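Long-range contact in LbaCas13a H328A (C2c2) (Lachnospiraceae bacterium NK4A179, PDB 5WLH), which binds a CRISPR guide RNA and, as a Cas13a enzyme, probably uses it to recognise and cleave target RNA: residues E329-R334 / L432-W437. Numbering follows the deposited sequence.
With nucleotides of chain B.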
ATOM      1  N   GLU A 329      35.108  -0.084   4.718  1.00 36.28           N
ATOM      2  CA  GLU A 329      36.132  -0.921   4.101  1.00 37.22           C
ATOM      3  C   GLU A 329      36.090  -2.337   4.663  1.00 30.31           C
ATOM      4  O   GLU A 329      36.231  -3.316   3.919  1.00 34.20           O
ATOM      5  CB  GLU A 329      37.512  -0.299   4.324  1.00 43.55           C
ATOM      6  CG  GLU A 329      38.583  -0.767   3.367  1.00 51.01           C
ATOM      7  CD  GLU A 329      39.794   0.156   3.369  1.00 60.43           C
ATOM      8  OE1 GLU A 329      40.824  -0.217   3.970  1.00 61.04           O
ATOM      9  OE2 GLU A 329      39.707   1.259   2.782  1.00 64.38           O
ATOM     10  N   ASP A 330      35.907  -2.468   5.979  1.00 26.90           N
ATOM     11  CA  ASP A 330      35.781  -3.802   6.546  1.00 23.46           C
ATOM     12  C   ASP A 330      34.542  -4.495   6.012  1.00 24.34           C
ATOM     13  O   ASP A 330      34.584  -5.683   5.674  1.00 31.23           O
ATOM     14  CB  ASP A 330      35.720  -3.750   8.067  1.00 30.02           C
ATOM     15  CG  ASP A 330      35.675  -5.134   8.668  1.00 34.47           C
ATOM     16  OD1 ASP A 330      36.700  -5.841   8.578  1.00 36.61           O
ATOM     17  OD2 ASP A 330      34.611  -5.542   9.175  1.00 28.41           O
ATOM     18  N   ALA A 331      33.426  -3.759   5.941  1.00 28.54           N
ATOM     19  CA  ALA A 331      32.193  -4.313   5.393  1.00 32.14           C
ATOM     20  C   ALA A 331      32.416  -4.823   3.980  1.00 39.48           C
ATOM     21  O   ALA A 331      32.026  -5.948   3.642  1.00 36.47           O
ATOM     22  CB  ALA A 331      31.093  -3.251   5.421  1.00 31.69           C
ATOM     23  N   ALA A 332      33.063  -4.003   3.142  1.00 40.44           N
ATOM     24  CA  ALA A 332      33.378  -4.419   1.781  1.00 43.76           C
ATOM     25  C   ALA A 332      34.250  -5.665   1.774  1.00 42.30           C
ATOM     26  O   ALA A 332      34.108  -6.528   0.900  1.00 48.63           O
ATOM     27  CB  ALA A 332      34.069  -3.280   1.033  1.00 44.28           C
ATOM     28  N   ALA A 333      35.142  -5.788   2.762  1.00 38.51           N
ATOM     29  CA  ALA A 333      36.059  -6.923   2.807  1.00 35.60           C
ATOM     30  C   ALA A 333      35.330  -8.225   3.115  1.00 41.74           C
ATOM     31  O   ALA A 333      35.605  -9.256   2.491  1.00 41.69           O
ATOM     32  CB  ALA A 333      37.156  -6.666   3.839  1.00 37.05           C
ATOM     33  N   ARG A 334      34.397  -8.208   4.075  1.00 36.02           N
ATOM     34  CA  ARG A 334      33.702  -9.446   4.412  1.00 34.78           C
ATOM     35  C   ARG A 334      32.790  -9.907   3.284  1.00 37.16           C
ATOM     36  O   ARG A 334      32.536 -11.109   3.153  1.00 34.56           O
ATOM     37  CB  ARG A 334      32.893  -9.288   5.700  1.00 34.16           C
ATOM     38  CG  ARG A 334      33.602  -8.539   6.809  1.00 37.12           C
ATOM     39  CD  ARG A 334      34.728  -9.351   7.430  1.00 36.54           C
ATOM     40  NE  ARG A 334      35.491  -8.540   8.376  1.00 32.67           N
ATOM     41  CZ  ARG A 334      36.365  -9.031   9.249  1.00 32.14           C
ATOM     42  NH1 ARG A 334      36.592 -10.341   9.299  1.00 33.21           N
ATOM     43  NH2 ARG A 334      37.009  -8.211  10.071  1.00 27.39           N
ATOM     44  N   LEU A 432      26.014 -12.986   5.817  1.00 20.90           N
ATOM     45  CA  LEU A 432      25.290 -12.788   7.064  1.00 23.77           C
ATOM     46  C   LEU A 432      25.830 -11.601   7.846  1.00 24.73           C
ATOM     47  O   LEU A 432      25.054 -10.808   8.397  1.00 22.68           O
ATOM     48  CB  LEU A 432      25.371 -14.049   7.912  1.00 25.86           C
ATOM     49  CG  LEU A 432      24.725 -15.256   7.249  1.00 28.80           C
ATOM     50  CD1 LEU A 432      25.002 -16.475   8.079  1.00 30.37           C
ATOM     51  CD2 LEU A 432      23.219 -15.030   7.096  1.00 26.60           C
ATOM     52  N   SER A 433      27.154 -11.482   7.952  1.00 23.36           N
ATOM     53  CA  SER A 433      27.693 -10.379   8.733  1.00 20.68           C
ATOM     54  C   SER A 433      27.254  -9.045   8.150  1.00 23.54           C
ATOM     55  O   SER A 433      26.912  -8.123   8.897  1.00 24.73           O
ATOM     56  CB  SER A 433      29.224 -10.466   8.830  1.00 20.78           C
ATOM     57  OG  SER A 433      29.854 -10.308   7.586  1.00 26.13           O
ATOM     58  N   GLU A 434      27.222  -8.932   6.818  1.00 22.14           N
ATOM     59  CA  GLU A 434      26.858  -7.653   6.225  1.00 22.98           C
ATOM     60  C   GLU A 434      25.348  -7.435   6.234  1.00 22.16           C
ATOM     61  O   GLU A 434      24.901  -6.297   6.398  1.00 23.05           O
ATOM     62  CB  GLU A 434      27.450  -7.552   4.827  1.00 24.92           C
ATOM     63  CG  GLU A 434      28.993  -7.636   4.870  1.00 28.44           C
ATOM     64  CD  GLU A 434      29.565  -6.994   6.127  1.00 31.79           C
ATOM     65  OE1 GLU A 434      30.262  -7.697   6.898  1.00 28.34           O
ATOM     66  OE2 GLU A 434      29.305  -5.786   6.360  1.00 29.88           O
ATOM     67  N   LYS A 435      24.547  -8.499   6.112  1.00 21.14           N
ATOM     68  CA  LYS A 435      23.114  -8.321   6.335  1.00 20.57           C
ATOM     69  C   LYS A 435      22.847  -7.829   7.749  1.00 22.88           C
ATOM     70  O   LYS A 435      22.025  -6.930   7.954  1.00 22.81           O
ATOM     71  CB  LYS A 435      22.363  -9.625   6.105  1.00 20.34           C
ATOM     72  CG  LYS A 435      22.075  -9.923   4.657  1.00 25.58           C
ATOM     73  CD  LYS A 435      21.153  -8.865   4.069  1.00 25.95           C
ATOM     74  CE  LYS A 435      20.877  -9.187   2.611  1.00 24.96           C
ATOM     75  NZ  LYS A 435      20.213  -8.064   1.903  1.00 27.97           N
ATOM     76  N   ILE A 436      23.525  -8.417   8.741  1.00 20.15           N
ATOM     77  CA  ILE A 436      23.314  -8.022  10.135  1.00 21.18           C
ATOM     78  C   ILE A 436      23.823  -6.602  10.379  1.00 20.28           C
ATOM     79  O   ILE A 436      23.190  -5.820  11.099  1.00 21.14           O
ATOM     80  CB  ILE A 436      23.969  -9.041  11.093  1.00 19.87           C
ATOM     81  CG1 ILE A 436      22.957 -10.125  11.486  1.00 21.45           C
ATOM     82  CG2 ILE A 436      24.489  -8.375  12.355  1.00 22.05           C
ATOM     83  CD1 ILE A 436      22.370 -10.866  10.293  1.00 20.80           C
ATOM     84  N   TRP A 437      24.977  -6.257   9.809  1.00 19.74           N
ATOM     85  CA  TRP A 437      25.486  -4.889   9.907  1.00 20.82           C
ATOM     86  C   TRP A 437      24.447  -3.887   9.420  1.00 21.31           C
ATOM     87  O   TRP A 437      24.125  -2.912  10.113  1.00 19.18           O
ATOM     88  CB  TRP A 437      26.778  -4.770   9.093  1.00 22.01           C
ATOM     89  CG  TRP A 437      27.371  -3.378   8.913  1.00 23.69           C
ATOM     90  CD1 TRP A 437      27.570  -2.735   7.735  1.00 24.87           C
ATOM     91  CD2 TRP A 437      27.885  -2.504   9.935  1.00 24.16           C
ATOM     92  NE1 TRP A 437      28.157  -1.508   7.950  1.00 25.77           N
ATOM     93  CE2 TRP A 437      28.374  -1.348   9.291  1.00 25.04           C
ATOM     94  CE3 TRP A 437      27.992  -2.590  11.323  1.00 22.89           C
ATOM     95  CZ2 TRP A 437      28.944  -0.270   9.994  1.00 26.59           C
ATOM     96  CZ3 TRP A 437      28.558  -1.510  12.025  1.00 22.21           C
ATOM     97  CH2 TRP A 437      29.023  -0.375  11.355  1.00 21.35           C
TER
ATOM     98  P     G B   5      18.643  -8.574  -1.440  1.00 22.54           P
ATOM     99  OP1   G B   5      17.327  -8.252  -0.820  1.00 22.98           O
ATOM    100  OP2   G B   5      19.808  -8.887  -0.571  1.00 21.61           O
ATOM    101  O5'   G B   5      18.470  -9.804  -2.415  1.00 20.97           O
ATOM    102  C5'   G B   5      17.444  -9.844  -3.388  1.00 19.35           C
ATOM    103  C4'   G B   5      17.586 -11.093  -4.223  1.00 24.59           C
ATOM    104  O4'   G B   5      18.812 -11.005  -5.001  1.00 23.28           O
ATOM    105  C3'   G B   5      17.744 -12.395  -3.446  1.00 24.28           C
ATOM    106  O3'   G B   5      16.507 -12.933  -3.006  1.00 22.93           O
ATOM    107  C2'   G B   5      18.446 -13.292  -4.459  1.00 22.80           C
ATOM    108  O2'   G B   5      17.509 -13.755  -5.421  1.00 25.95           O
ATOM    109  C1'   G B   5      19.393 -12.294  -5.129  1.00 23.48           C
ATOM    110  N9    G B   5      20.703 -12.264  -4.454  1.00 27.52           N
ATOM    111  C8    G B   5      21.075 -11.463  -3.400  1.00 29.74           C
ATOM    112  N7    G B   5      22.310 -11.654  -3.006  1.00 31.39           N
ATOM    113  C5    G B   5      22.776 -12.649  -3.860  1.00 28.48           C
ATOM    114  C6    G B   5      24.047 -13.276  -3.910  1.00 31.48           C
ATOM    115  O6    G B   5      25.022 -13.057  -3.181  1.00 30.29           O
ATOM    116  N1    G B   5      24.092 -14.236  -4.915  1.00 27.25           N
ATOM    117  C2    G B   5      23.050 -14.548  -5.763  1.00 32.24           C
ATOM    118  N2    G B   5      23.283 -15.496  -6.678  1.00 29.38           N
ATOM    119  N3    G B   5      21.847 -13.978  -5.731  1.00 26.11           N
ATOM    120  C4    G B   5      21.796 -13.046  -4.750  1.00 28.37           C
TER
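Glu434 lays its carboxylate against Ala331 and Arg334 where helix 327-335 and helix 429-458 of this largely helical Cas13a protein pack as a roughly antiparallel pair, the axes of the two short segments coming within 9.5 Å at 143° between their N-to-C directions. No hydrogen bond crosses between the segments; the carboxylate meets carbon instead, Glu434 OE2 lying 3.2 Å from Ala331 CB and Glu434 OE1 3.3 Å from Arg334 CB. A bend at chi2 (-34°) brings Glu434 CD to 3.8 Å from Ala331 CA. Both buried oxygens have polar partners: Glu434 OE2 a salt bridge to Arg303 of helix 292-311, Glu434 OE1 a hydrogen bond from Ser433 OG. An alanine here would probably leave Arg303 and Ser433 OG each short of a partner and open a gap beside Ala331 CB. Trp437 adds an apolar touch, its CD1 4.2 Å from Ala331 CB, while its ring makes a cation-pi contact with Arg303. The guanidinium of Arg334 leads away from Glu434, pairing through NH1 with Asp315. Lys435 NZ donates to OP2 of G5 of chain B, the bound pre-crRNA, at 2.6 Å. Within its own helix, Arg334 grips Asp330 side-on through NE and NH2, Arg334 NH2 lying 2.8 Å from Asp330 OD1, which is tilted 21° from the guanidinium plane and accepts through its syn lone pair.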